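Local coordinates for PROTEIN (hypothetical protein EF0366) (Enterococcus faecalis, PDB 1VPY) that is of unknown function, a DUF72-family protein built as a TIM alpha/beta barrel that carries bound zinc ions in the crystal, at residues M47-Y52 with A61-A66; Y52-K57 with K76-I81; T225-H228 with Q232-A235. All coordinates share one frame; numbering follows the deposited sequence.

Contact 1 of 3, residues M47-Y52 with A61-A66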
HETATM    1  N   MSE A  47       2.376   4.740  -6.473  1.00 44.80           N
HETATM    2  CA  MSE A  47       1.760   5.220  -7.689  1.00 46.62           C
HETATM    3  C   MSE A  47       0.399   4.585  -7.861  1.00 45.57           C
HETATM    4  O   MSE A  47       0.271   3.357  -7.876  1.00 45.36           O
HETATM    5  CB  MSE A  47       2.657   4.943  -8.878  1.00 46.12           C
HETATM    6  CG  MSE A  47       3.957   5.710  -8.797  1.00 48.03           C
HETATM    7 SE   MSE A  47       4.960   5.629 -10.456  1.00 53.10          SE
HETATM    8  CE  MSE A  47       3.759   6.708 -11.662  1.00 51.89           C
ATOM      9  N   ASP A  48      -0.610   5.446  -7.969  1.00 45.20           N
ATOM     10  CA  ASP A  48      -1.997   5.028  -8.088  1.00 44.83           C
ATOM     11  C   ASP A  48      -2.479   5.017  -9.531  1.00 44.38           C
ATOM     12  O   ASP A  48      -3.561   4.533  -9.825  1.00 44.03           O
ATOM     13  CB  ASP A  48      -2.872   5.946  -7.244  1.00 44.98           C
ATOM     14  CG  ASP A  48      -2.673   5.732  -5.755  1.00 46.19           C
ATOM     15  OD1 ASP A  48      -1.925   4.812  -5.359  1.00 47.00           O
ATOM     16  OD2 ASP A  48      -3.273   6.490  -4.971  1.00 48.71           O
ATOM     17  N   THR A  49      -1.646   5.541 -10.423  1.00 44.15           N
ATOM     18  CA  THR A  49      -1.964   5.705 -11.840  1.00 43.88           C
ATOM     19  C   THR A  49      -2.578   4.469 -12.524  1.00 43.64           C
ATOM     20  O   THR A  49      -3.507   4.604 -13.316  1.00 43.46           O
ATOM     21  CB  THR A  49      -0.715   6.226 -12.609  1.00 43.84           C
ATOM     22  OG1 THR A  49      -0.956   6.208 -14.017  1.00 43.89           O
ATOM     23  CG2 THR A  49       0.497   5.380 -12.303  1.00 44.25           C
ATOM     24  N   ALA A  50      -2.072   3.279 -12.199  1.00 43.57           N
ATOM     25  CA  ALA A  50      -2.520   2.033 -12.836  1.00 43.55           C
ATOM     26  C   ALA A  50      -3.836   1.499 -12.269  1.00 43.69           C
ATOM     27  O   ALA A  50      -4.438   0.580 -12.826  1.00 43.70           O
ATOM     28  CB  ALA A  50      -1.431   0.967 -12.765  1.00 43.29           C
ATOM     29  N   TYR A  51      -4.275   2.075 -11.160  1.00 43.75           N
ATOM     30  CA  TYR A  51      -5.568   1.755 -10.585  1.00 43.98           C
ATOM     31  C   TYR A  51      -6.681   2.173 -11.539  1.00 44.05           C
ATOM     32  O   TYR A  51      -7.741   1.540 -11.583  1.00 44.05           O
ATOM     33  CB  TYR A  51      -5.723   2.471  -9.239  1.00 44.21           C
ATOM     34  CG  TYR A  51      -7.042   2.264  -8.530  1.00 44.72           C
ATOM     35  CD1 TYR A  51      -7.261   1.137  -7.736  1.00 45.36           C
ATOM     36  CD2 TYR A  51      -8.062   3.211  -8.630  1.00 45.05           C
ATOM     37  CE1 TYR A  51      -8.466   0.953  -7.068  1.00 45.16           C
ATOM     38  CE2 TYR A  51      -9.272   3.034  -7.972  1.00 45.35           C
ATOM     39  CZ  TYR A  51      -9.464   1.906  -7.192  1.00 45.07           C
ATOM     40  OH  TYR A  51     -10.657   1.730  -6.539  1.00 44.95           O
ATOM     41  N   TYR A  52      -6.431   3.231 -12.309  1.00 43.96           N
ATOM     42  CA  TYR A  52      -7.458   3.807 -13.186  1.00 43.85           C
ATOM     43  C   TYR A  52      -7.433   3.221 -14.573  1.00 43.43           C
ATOM     44  O   TYR A  52      -8.446   3.233 -15.272  1.00 43.49           O
ATOM     45  CB  TYR A  52      -7.315   5.325 -13.253  1.00 44.12           C
ATOM     46  CG  TYR A  52      -7.478   5.941 -11.901  1.00 44.42           C
ATOM     47  CD1 TYR A  52      -8.749   6.203 -11.382  1.00 44.32           C
ATOM     48  CD2 TYR A  52      -6.365   6.220 -11.113  1.00 44.44           C
ATOM     49  CE1 TYR A  52      -8.902   6.751 -10.121  1.00 44.63           C
ATOM     50  CE2 TYR A  52      -6.503   6.766  -9.850  1.00 44.77           C
ATOM     51  CZ  TYR A  52      -7.771   7.029  -9.361  1.00 44.73           C
ATOM     52  OH  TYR A  52      -7.893   7.573  -8.109  1.00 44.97           O
ATOM     53  N   ALA A  61       8.483   0.983 -18.039  1.00 37.83           N
ATOM     54  CA  ALA A  61       9.915   0.894 -18.332  1.00 37.42           C
ATOM     55  C   ALA A  61      10.654   2.203 -18.054  1.00 37.21           C
ATOM     56  O   ALA A  61      11.739   2.188 -17.462  1.00 37.18           O
ATOM     57  CB  ALA A  61      10.142   0.444 -19.771  1.00 37.24           C
ATOM     58  N   GLU A  62      10.063   3.326 -18.472  1.00 37.02           N
ATOM     59  CA  GLU A  62      10.668   4.647 -18.251  1.00 36.76           C
ATOM     60  C   GLU A  62      10.643   5.046 -16.786  1.00 36.65           C
ATOM     61  O   GLU A  62      11.623   5.614 -16.289  1.00 36.68           O
ATOM     62  CB  GLU A  62      10.009   5.729 -19.107  1.00 36.56           C
ATOM     63  CG  GLU A  62      10.510   5.765 -20.554  1.00 37.51           C
ATOM     64  CD  GLU A  62      11.959   6.234 -20.695  1.00 37.74           C
ATOM     65  OE1 GLU A  62      12.429   7.021 -19.840  1.00 38.00           O
ATOM     66  OE2 GLU A  62      12.624   5.821 -21.671  1.00 37.34           O
ATOM     67  N   TRP A  63       9.532   4.743 -16.102  1.00 36.14           N
ATOM     68  CA  TRP A  63       9.423   4.982 -14.665  1.00 36.07           C
ATOM     69  C   TRP A  63      10.588   4.317 -13.958  1.00 36.05           C
ATOM     70  O   TRP A  63      11.235   4.930 -13.107  1.00 36.01           O
ATOM     71  CB  TRP A  63       8.103   4.451 -14.072  1.00 35.89           C
ATOM     72  CG  TRP A  63       6.848   5.118 -14.581  1.00 35.81           C
ATOM     73  CD1 TRP A  63       6.748   6.337 -15.194  1.00 36.11           C
ATOM     74  CD2 TRP A  63       5.512   4.605 -14.494  1.00 35.46           C
ATOM     75  NE1 TRP A  63       5.436   6.605 -15.514  1.00 36.47           N
ATOM     76  CE2 TRP A  63       4.656   5.559 -15.093  1.00 36.21           C
ATOM     77  CE3 TRP A  63       4.957   3.428 -13.976  1.00 34.51           C
ATOM     78  CZ2 TRP A  63       3.270   5.374 -15.182  1.00 36.02           C
ATOM     79  CZ3 TRP A  63       3.589   3.240 -14.075  1.00 35.92           C
ATOM     80  CH2 TRP A  63       2.757   4.212 -14.675  1.00 35.97           C
ATOM     81  N   VAL A  64      10.845   3.062 -14.327  1.00 36.04           N
ATOM     82  CA  VAL A  64      11.945   2.283 -13.771  1.00 36.06           C
ATOM     83  C   VAL A  64      13.291   2.974 -14.010  1.00 36.18           C
ATOM     84  O   VAL A  64      14.058   3.170 -13.065  1.00 36.41           O
ATOM     85  CB  VAL A  64      11.940   0.832 -14.311  1.00 36.03           C
ATOM     86  CG1 VAL A  64      13.257   0.126 -14.030  1.00 35.57           C
ATOM     87  CG2 VAL A  64      10.786   0.057 -13.696  1.00 35.98           C
ATOM     88  N   LYS A  65      13.553   3.368 -15.255  1.00 36.06           N
ATOM     89  CA  LYS A  65      14.811   4.023 -15.627  1.00 36.09           C
ATOM     90  C   LYS A  65      15.041   5.379 -14.930  1.00 36.22           C
ATOM     91  O   LYS A  65      16.188   5.802 -14.743  1.00 36.14           O
ATOM     92  CB  LYS A  65      14.891   4.194 -17.150  1.00 35.99           C
ATOM     93  CG  LYS A  65      14.922   2.885 -17.932  1.00 35.77           C
ATOM     94  N   ALA A  66      13.951   6.036 -14.532  1.00 36.25           N
ATOM     95  CA  ALA A  66      13.991   7.419 -14.035  1.00 36.30           C
ATOM     96  C   ALA A  66      14.387   7.559 -12.567  1.00 36.27           C
ATOM     97  O   ALA A  66      14.632   8.672 -12.088  1.00 36.27           O
ATOM     98  CB  ALA A  66      12.654   8.095 -14.271  1.00 36.38           C
TER
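Met-47, a selenomethionine, lays its terminal methyl over one face of the Trp-63 indole. CE stands 3.7 Å from the centroid of the six-membered ring and only 12° from the ring normal, which fixes this as a CH-pi contact. The selenium follows on the same ring, with SE at 4.4 Å from that centroid and 21° from the normal, a Met-aromatic contact. A bend at the last torsion (chi3 68°) turns the methyl back over the indole. Thr-49 adds a second apolar touch from its methyl branch: CG2 comes within 3.5 Å of Trp-63 CH2, meeting the ring obliquely at the far end of the benzene portion. The Trp-63 side chain leads back to helix 57-65. Further out, Met-47 also packs on Phe-21, Phe-73 and Met-75, and its backbone is hydrogen-bonded to Val-74 and Lys-76 of the adjoining barrel strand. The contact thus joins the C-terminal end of barrel strand 44-47 and the short helix 49-52 to helix 57-65, whose indole they receive, while helix 106-109 meets that helix through Ala-61 and Val-64.

Contact 2 of 3, residues Y52-K57 with K76-I81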
ATOM      1  N   TYR A  52      -6.431   3.231 -12.309  1.00 43.96           N
ATOM      2  CA  TYR A  52      -7.458   3.807 -13.186  1.00 43.85           C
ATOM      3  C   TYR A  52      -7.433   3.221 -14.573  1.00 43.43           C
ATOM      4  O   TYR A  52      -8.446   3.233 -15.272  1.00 43.49           O
ATOM      5  CB  TYR A  52      -7.315   5.325 -13.253  1.00 44.12           C
ATOM      6  CG  TYR A  52      -7.478   5.941 -11.901  1.00 44.42           C
ATOM      7  CD1 TYR A  52      -8.749   6.203 -11.382  1.00 44.32           C
ATOM      8  CD2 TYR A  52      -6.365   6.220 -11.113  1.00 44.44           C
ATOM      9  CE1 TYR A  52      -8.902   6.751 -10.121  1.00 44.63           C
ATOM     10  CE2 TYR A  52      -6.503   6.766  -9.850  1.00 44.77           C
ATOM     11  CZ  TYR A  52      -7.771   7.029  -9.361  1.00 44.73           C
ATOM     12  OH  TYR A  52      -7.893   7.573  -8.109  1.00 44.97           O
ATOM     13  N   GLY A  53      -6.265   2.718 -14.960  1.00 42.87           N
ATOM     14  CA  GLY A  53      -6.055   2.132 -16.273  1.00 42.15           C
ATOM     15  C   GLY A  53      -4.653   1.569 -16.340  1.00 41.74           C
ATOM     16  O   GLY A  53      -3.694   2.219 -15.926  1.00 41.43           O
ATOM     17  N   ILE A  54      -4.545   0.348 -16.855  1.00 41.44           N
ATOM     18  CA  ILE A  54      -3.266  -0.333 -16.962  1.00 41.00           C
ATOM     19  C   ILE A  54      -2.417   0.346 -18.036  1.00 40.84           C
ATOM     20  O   ILE A  54      -2.804   0.379 -19.199  1.00 40.94           O
ATOM     21  CB  ILE A  54      -3.460  -1.833 -17.257  1.00 40.88           C
ATOM     22  CG1 ILE A  54      -4.249  -2.487 -16.116  1.00 40.62           C
ATOM     23  CG2 ILE A  54      -2.112  -2.517 -17.463  1.00 41.06           C
ATOM     24  CD1 ILE A  54      -4.675  -3.921 -16.380  1.00 40.43           C
ATOM     25  N   PRO A  55      -1.260   0.905 -17.645  1.00 40.74           N
ATOM     26  CA  PRO A  55      -0.416   1.652 -18.576  1.00 40.74           C
ATOM     27  C   PRO A  55       0.304   0.714 -19.546  1.00 40.76           C
ATOM     28  O   PRO A  55       0.415  -0.477 -19.256  1.00 40.94           O
ATOM     29  CB  PRO A  55       0.598   2.321 -17.648  1.00 40.62           C
ATOM     30  CG  PRO A  55       0.721   1.387 -16.512  1.00 40.52           C
ATOM     31  CD  PRO A  55      -0.660   0.838 -16.301  1.00 40.65           C
ATOM     32  N   PRO A  56       0.782   1.232 -20.694  1.00 40.78           N
ATOM     33  CA  PRO A  56       1.565   0.357 -21.573  1.00 40.74           C
ATOM     34  C   PRO A  56       2.939   0.040 -20.976  1.00 40.67           C
ATOM     35  O   PRO A  56       3.531   0.887 -20.309  1.00 40.49           O
ATOM     36  CB  PRO A  56       1.694   1.172 -22.863  1.00 40.67           C
ATOM     37  CG  PRO A  56       1.518   2.584 -22.450  1.00 40.72           C
ATOM     38  CD  PRO A  56       0.626   2.591 -21.250  1.00 40.69           C
ATOM     39  N   LYS A  57       3.425  -1.174 -21.224  1.00 40.83           N
ATOM     40  CA  LYS A  57       4.681  -1.674 -20.647  1.00 40.99           C
ATOM     41  C   LYS A  57       5.840  -0.671 -20.680  1.00 41.05           C
ATOM     42  O   LYS A  57       6.585  -0.549 -19.710  1.00 41.10           O
ATOM     43  CB  LYS A  57       5.096  -2.992 -21.317  1.00 40.89           C
ATOM     44  N   LYS A  76      -0.097   0.331  -6.986  1.00 39.13           N
ATOM     45  CA  LYS A  76      -1.488  -0.006  -6.734  1.00 38.83           C
ATOM     46  C   LYS A  76      -2.065  -0.735  -7.949  1.00 38.75           C
ATOM     47  O   LYS A  76      -1.990  -0.231  -9.067  1.00 39.33           O
ATOM     48  CB  LYS A  76      -2.296   1.246  -6.407  1.00 38.80           C
ATOM     49  CG  LYS A  76      -3.645   0.942  -5.765  1.00 38.23           C
ATOM     50  CD  LYS A  76      -4.298   2.184  -5.199  1.00 36.17           C
ATOM     51  CE  LYS A  76      -5.601   1.799  -4.523  1.00 35.57           C
ATOM     52  NZ  LYS A  76      -6.472   2.960  -4.272  1.00 34.86           N
ATOM     53  N   VAL A  77      -2.619  -1.923  -7.729  1.00 38.34           N
ATOM     54  CA  VAL A  77      -3.185  -2.743  -8.813  1.00 38.06           C
ATOM     55  C   VAL A  77      -4.441  -2.132  -9.447  1.00 37.90           C
ATOM     56  O   VAL A  77      -5.126  -1.304  -8.832  1.00 38.00           O
ATOM     57  CB  VAL A  77      -3.500  -4.199  -8.346  1.00 38.01           C
ATOM     58  CG1 VAL A  77      -2.265  -4.850  -7.748  1.00 37.58           C
ATOM     59  CG2 VAL A  77      -4.649  -4.218  -7.358  1.00 37.87           C
ATOM     60  N   TYR A  78      -4.725  -2.549 -10.678  1.00 37.62           N
ATOM     61  CA  TYR A  78      -5.905  -2.102 -11.415  1.00 37.74           C
ATOM     62  C   TYR A  78      -7.196  -2.288 -10.600  1.00 37.79           C
ATOM     63  O   TYR A  78      -7.396  -3.328  -9.971  1.00 37.61           O
ATOM     64  CB  TYR A  78      -5.992  -2.830 -12.770  1.00 37.51           C
ATOM     65  CG  TYR A  78      -7.170  -2.418 -13.632  1.00 37.64           C
ATOM     66  CD1 TYR A  78      -7.288  -1.112 -14.114  1.00 37.74           C
ATOM     67  CD2 TYR A  78      -8.171  -3.335 -13.968  1.00 37.38           C
ATOM     68  CE1 TYR A  78      -8.376  -0.726 -14.902  1.00 37.69           C
ATOM     69  CE2 TYR A  78      -9.256  -2.961 -14.754  1.00 37.07           C
ATOM     70  CZ  TYR A  78      -9.353  -1.657 -15.218  1.00 37.50           C
ATOM     71  OH  TYR A  78     -10.425  -1.278 -16.000  1.00 37.56           O
ATOM     72  N   SER A  79      -8.056  -1.272 -10.617  1.00 37.99           N
ATOM     73  CA  SER A  79      -9.299  -1.270  -9.832  1.00 38.32           C
ATOM     74  C   SER A  79     -10.110  -2.562  -9.954  1.00 38.54           C
ATOM     75  O   SER A  79     -10.708  -3.020  -8.979  1.00 38.59           O
ATOM     76  CB  SER A  79     -10.168  -0.051 -10.168  1.00 38.19           C
ATOM     77  OG  SER A  79     -10.426   0.044 -11.559  1.00 38.43           O
ATOM     78  N   GLY A  80     -10.118  -3.138 -11.154  1.00 38.77           N
ATOM     79  CA  GLY A  80     -10.787  -4.410 -11.409  1.00 39.15           C
ATOM     80  C   GLY A  80     -10.268  -5.571 -10.579  1.00 39.50           C
ATOM     81  O   GLY A  80     -11.030  -6.474 -10.224  1.00 39.74           O
ATOM     82  N   ILE A  81      -8.972  -5.547 -10.266  1.00 39.74           N
ATOM     83  CA  ILE A  81      -8.331  -6.610  -9.488  1.00 39.85           C
ATOM     84  C   ILE A  81      -8.778  -6.587  -8.024  1.00 40.16           C
ATOM     85  O   ILE A  81      -8.852  -7.630  -7.380  1.00 40.20           O
ATOM     86  CB  ILE A  81      -6.780  -6.566  -9.627  1.00 39.87           C
ATOM     87  CG1 ILE A  81      -6.368  -6.974 -11.047  1.00 39.75           C
ATOM     88  CG2 ILE A  81      -6.101  -7.481  -8.614  1.00 39.53           C
ATOM     89  CD1 ILE A  81      -4.954  -6.560 -11.455  1.00 39.63           C
TER
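Ile-54 and Tyr-78 make the apolar side-chain packing of this contact, and Tyr-78 is the residue that all the touching groups meet. Ile-54 CG1 lies 3.8 Å from Tyr-78 CB, and its CD1 reaches to 4.0 Å from the same CB, so the longer branch of the isoleucine runs past the root of the tyrosine rather than over its hydroxyl. The two side chains cross at about a right angle, and CG1 meets the ring obliquely. Tyr-78 extends toward the 52-57 loop because its CG is anti to the backbone N (chi1 -179°).

Backbone-to-ring contacts come next. Gly-53 CA is 3.9 Å from Tyr-78 CE1, an oblique approach. Tyr-52 O stands at the ring edge near its plane, 4.0 Å from Tyr-78 CE1, a loose approach that is too long to count as a directed bond.

Polar bonds flank this packing. Ser-79 OG sits over one face of the Tyr-78 ring, toward its rim, and is hydrogen-bonded to Tyr-51 O, just before the first segment; the backbone N of Ser-79 bonds to the same oxygen. Ile-81 N bonds Tyr-78 O at 2.7 Å, closing a turn at 78-81. Lys-76 makes a cation-pi contact with Tyr-51, and its NZ is hydrogen-bonded to Gln-120 OE1. Trp-87, Tyr-90 and Met-97 of the following loop and helix 94-104 also pack on Tyr-78.

The direct junction between these two loops thus rests on carbon surfaces, with the hydrogen bonds at its margins. Carbon packing fills the junction itself, while the two bonds to Tyr-51 O beside it probably help fix how the loop before helix 57-65 lies against the one after strand 72-76.

Contact 3 of 3, residues T225-H228 with Q232-A235. With ZN (zinc ion), chain B.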
ATOM      1  N   THR A 225     -10.610  16.210   0.891  1.00 35.67           N
ATOM      2  CA  THR A 225     -10.808  15.997   2.332  1.00 34.79           C
ATOM      3  C   THR A 225      -9.445  16.048   3.033  1.00 34.21           C
ATOM      4  O   THR A 225      -8.624  15.147   2.880  1.00 33.77           O
ATOM      5  CB  THR A 225     -11.530  14.638   2.609  1.00 34.73           C
ATOM      6  OG1 THR A 225     -12.923  14.752   2.285  1.00 34.85           O
ATOM      7  CG2 THR A 225     -11.399  14.219   4.059  1.00 34.59           C
ATOM      8  N   LEU A 226      -9.207  17.108   3.799  1.00 33.57           N
ATOM      9  CA  LEU A 226      -7.850  17.404   4.271  1.00 33.04           C
ATOM     10  C   LEU A 226      -7.587  16.940   5.693  1.00 32.71           C
ATOM     11  O   LEU A 226      -8.434  17.100   6.574  1.00 32.40           O
ATOM     12  CB  LEU A 226      -7.548  18.903   4.161  1.00 32.71           C
ATOM     13  CG  LEU A 226      -7.651  19.587   2.798  1.00 32.06           C
ATOM     14  CD1 LEU A 226      -7.624  21.086   2.999  1.00 31.53           C
ATOM     15  CD2 LEU A 226      -6.525  19.152   1.862  1.00 31.75           C
ATOM     16  N   TYR A 227      -6.413  16.346   5.894  1.00 32.33           N
ATOM     17  CA  TYR A 227      -5.898  16.102   7.232  1.00 32.44           C
ATOM     18  C   TYR A 227      -4.391  16.275   7.301  1.00 32.68           C
ATOM     19  O   TYR A 227      -3.653  15.584   6.611  1.00 32.82           O
ATOM     20  CB  TYR A 227      -6.284  14.718   7.762  1.00 32.08           C
ATOM     21  CG  TYR A 227      -6.135  14.641   9.267  1.00 31.22           C
ATOM     22  CD1 TYR A 227      -7.081  15.229  10.105  1.00 30.94           C
ATOM     23  CD2 TYR A 227      -5.038  14.012   9.854  1.00 30.30           C
ATOM     24  CE1 TYR A 227      -6.944  15.176  11.487  1.00 30.83           C
ATOM     25  CE2 TYR A 227      -4.891  13.951  11.237  1.00 29.50           C
ATOM     26  CZ  TYR A 227      -5.847  14.540  12.044  1.00 30.92           C
ATOM     27  OH  TYR A 227      -5.723  14.499  13.410  1.00 30.87           O
ATOM     28  N   HIS A 228      -3.952  17.207   8.141  1.00 33.01           N
ATOM     29  CA  HIS A 228      -2.537  17.442   8.406  1.00 33.55           C
ATOM     30  C   HIS A 228      -2.233  16.894   9.801  1.00 33.73           C
ATOM     31  O   HIS A 228      -2.705  17.432  10.797  1.00 33.92           O
ATOM     32  CB  HIS A 228      -2.225  18.947   8.310  1.00 33.64           C
ATOM     33  CG  HIS A 228      -0.803  19.314   8.625  1.00 34.05           C
ATOM     34  ND1 HIS A 228       0.108  19.665   7.651  1.00 34.40           N
ATOM     35  CD2 HIS A 228      -0.147  19.420   9.806  1.00 33.80           C
ATOM     36  CE1 HIS A 228       1.269  19.953   8.217  1.00 34.54           C
ATOM     37  NE2 HIS A 228       1.141  19.812   9.524  1.00 34.17           N
ATOM     38  N   GLN A 232       2.151  15.445  17.854  1.00 35.08           N
ATOM     39  CA  GLN A 232       1.814  14.300  18.699  1.00 34.98           C
ATOM     40  C   GLN A 232       1.422  13.064  17.890  1.00 35.05           C
ATOM     41  O   GLN A 232       1.804  11.943  18.237  1.00 35.36           O
ATOM     42  CB  GLN A 232       0.716  14.653  19.710  1.00 35.11           C
ATOM     43  CG  GLN A 232       0.445  13.566  20.754  1.00 35.01           C
ATOM     44  CD  GLN A 232       1.636  13.301  21.665  1.00 35.66           C
ATOM     45  OE1 GLN A 232       2.323  12.285  21.539  1.00 35.12           O
ATOM     46  NE2 GLN A 232       1.889  14.223  22.584  1.00 36.37           N
ATOM     47  N   GLU A 233       0.671  13.258  16.814  1.00 34.93           N
ATOM     48  CA  GLU A 233       0.289  12.138  15.961  1.00 34.71           C
ATOM     49  C   GLU A 233       1.495  11.537  15.251  1.00 34.96           C
ATOM     50  O   GLU A 233       1.653  10.309  15.225  1.00 35.07           O
ATOM     51  CB  GLU A 233      -0.806  12.541  14.980  1.00 34.45           C
ATOM     52  CG  GLU A 233      -2.120  12.844  15.683  1.00 33.67           C
ATOM     53  CD  GLU A 233      -3.126  13.561  14.808  1.00 32.78           C
ATOM     54  OE1 GLU A 233      -2.729  14.327  13.897  1.00 31.28           O
ATOM     55  OE2 GLU A 233      -4.331  13.359  15.054  1.00 32.66           O
ATOM     56  N   ILE A 234       2.359  12.390  14.703  1.00 35.10           N
ATOM     57  CA  ILE A 234       3.601  11.910  14.084  1.00 35.50           C
ATOM     58  C   ILE A 234       4.454  11.154  15.103  1.00 35.96           C
ATOM     59  O   ILE A 234       5.141  10.202  14.745  1.00 36.33           O
ATOM     60  CB  ILE A 234       4.438  13.050  13.434  1.00 35.46           C
ATOM     61  CG1 ILE A 234       3.656  13.749  12.316  1.00 35.06           C
ATOM     62  CG2 ILE A 234       5.775  12.527  12.912  1.00 35.20           C
ATOM     63  CD1 ILE A 234       3.311  12.868  11.149  1.00 35.30           C
ATOM     64  N   ALA A 235       4.394  11.574  16.368  1.00 36.17           N
ATOM     65  CA  ALA A 235       5.128  10.908  17.436  1.00 36.54           C
ATOM     66  C   ALA A 235       4.564   9.520  17.731  1.00 36.93           C
ATOM     67  O   ALA A 235       5.330   8.566  17.885  1.00 37.17           O
ATOM     68  CB  ALA A 235       5.139  11.762  18.699  1.00 36.54           C
TER
HETATM   69 ZN    ZN B 278       2.835  20.179  11.076  0.50 45.00          ZN
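Tyr-227 and Glu-233 approach each other from opposite directions near the end of the connection from strand 201-205 to helix 231-245 of the TIM barrel. The phenol hydroxyl and the carboxylate meet at the edge of the tyrosine ring, with OE2 in the ring plane, while the ring and carboxylate planes stand 50° apart. Tyr-227 OH donates a hydrogen bond to Glu-233 OE2; its modelled length of 2.4 Å is very short and doubtful at this resolution. The second oxygen lies beside the ring, OE1 being 3.4 Å from CE2 of Tyr-227. Glu-233 gets there because its chain is extended beyond CG (chi2 166°), carrying the carboxylate well clear of the helix. At the start of that helix, Asn-230 OD1 accepts a hydrogen bond from the backbone N of Glu-233. Arg-208 NH1 forms a long, weak ion pair with Glu-233 OE2, and Tyr-229 meets the Tyr-227 ring edge-to-face. Next along the chain, the imidazole of His-228 is held separately: ND1 is hydrogen-bonded to Asp-262 OD1 of helix 260-273, which would orient the ring, and the other ring nitrogen, NE2, binds a zinc ion at 2.3 Å.

Overall arrangement
From the N terminus, contact 1 comes first, joining the end of strand 44-47 and helix 49-52 to helix 57-65 across eight residues. Contact 2 begins before contact 1 closes, so the two cross; they share Tyr-52, and the second closes a longer span to the loop after strand 72-76. Their centres are about 10 Å apart, and together they tie the ends of strands 44-47 and 72-76 to helix 57-65 and its preceding loop. Contact 3 follows in series, closing a three-residue span at the end of the long connection from strand 201-205, where helix 231-245 begins. Its centre is about 29 Å from that of contact 2, across the chain's centre, and about 27 Å from that of contact 1.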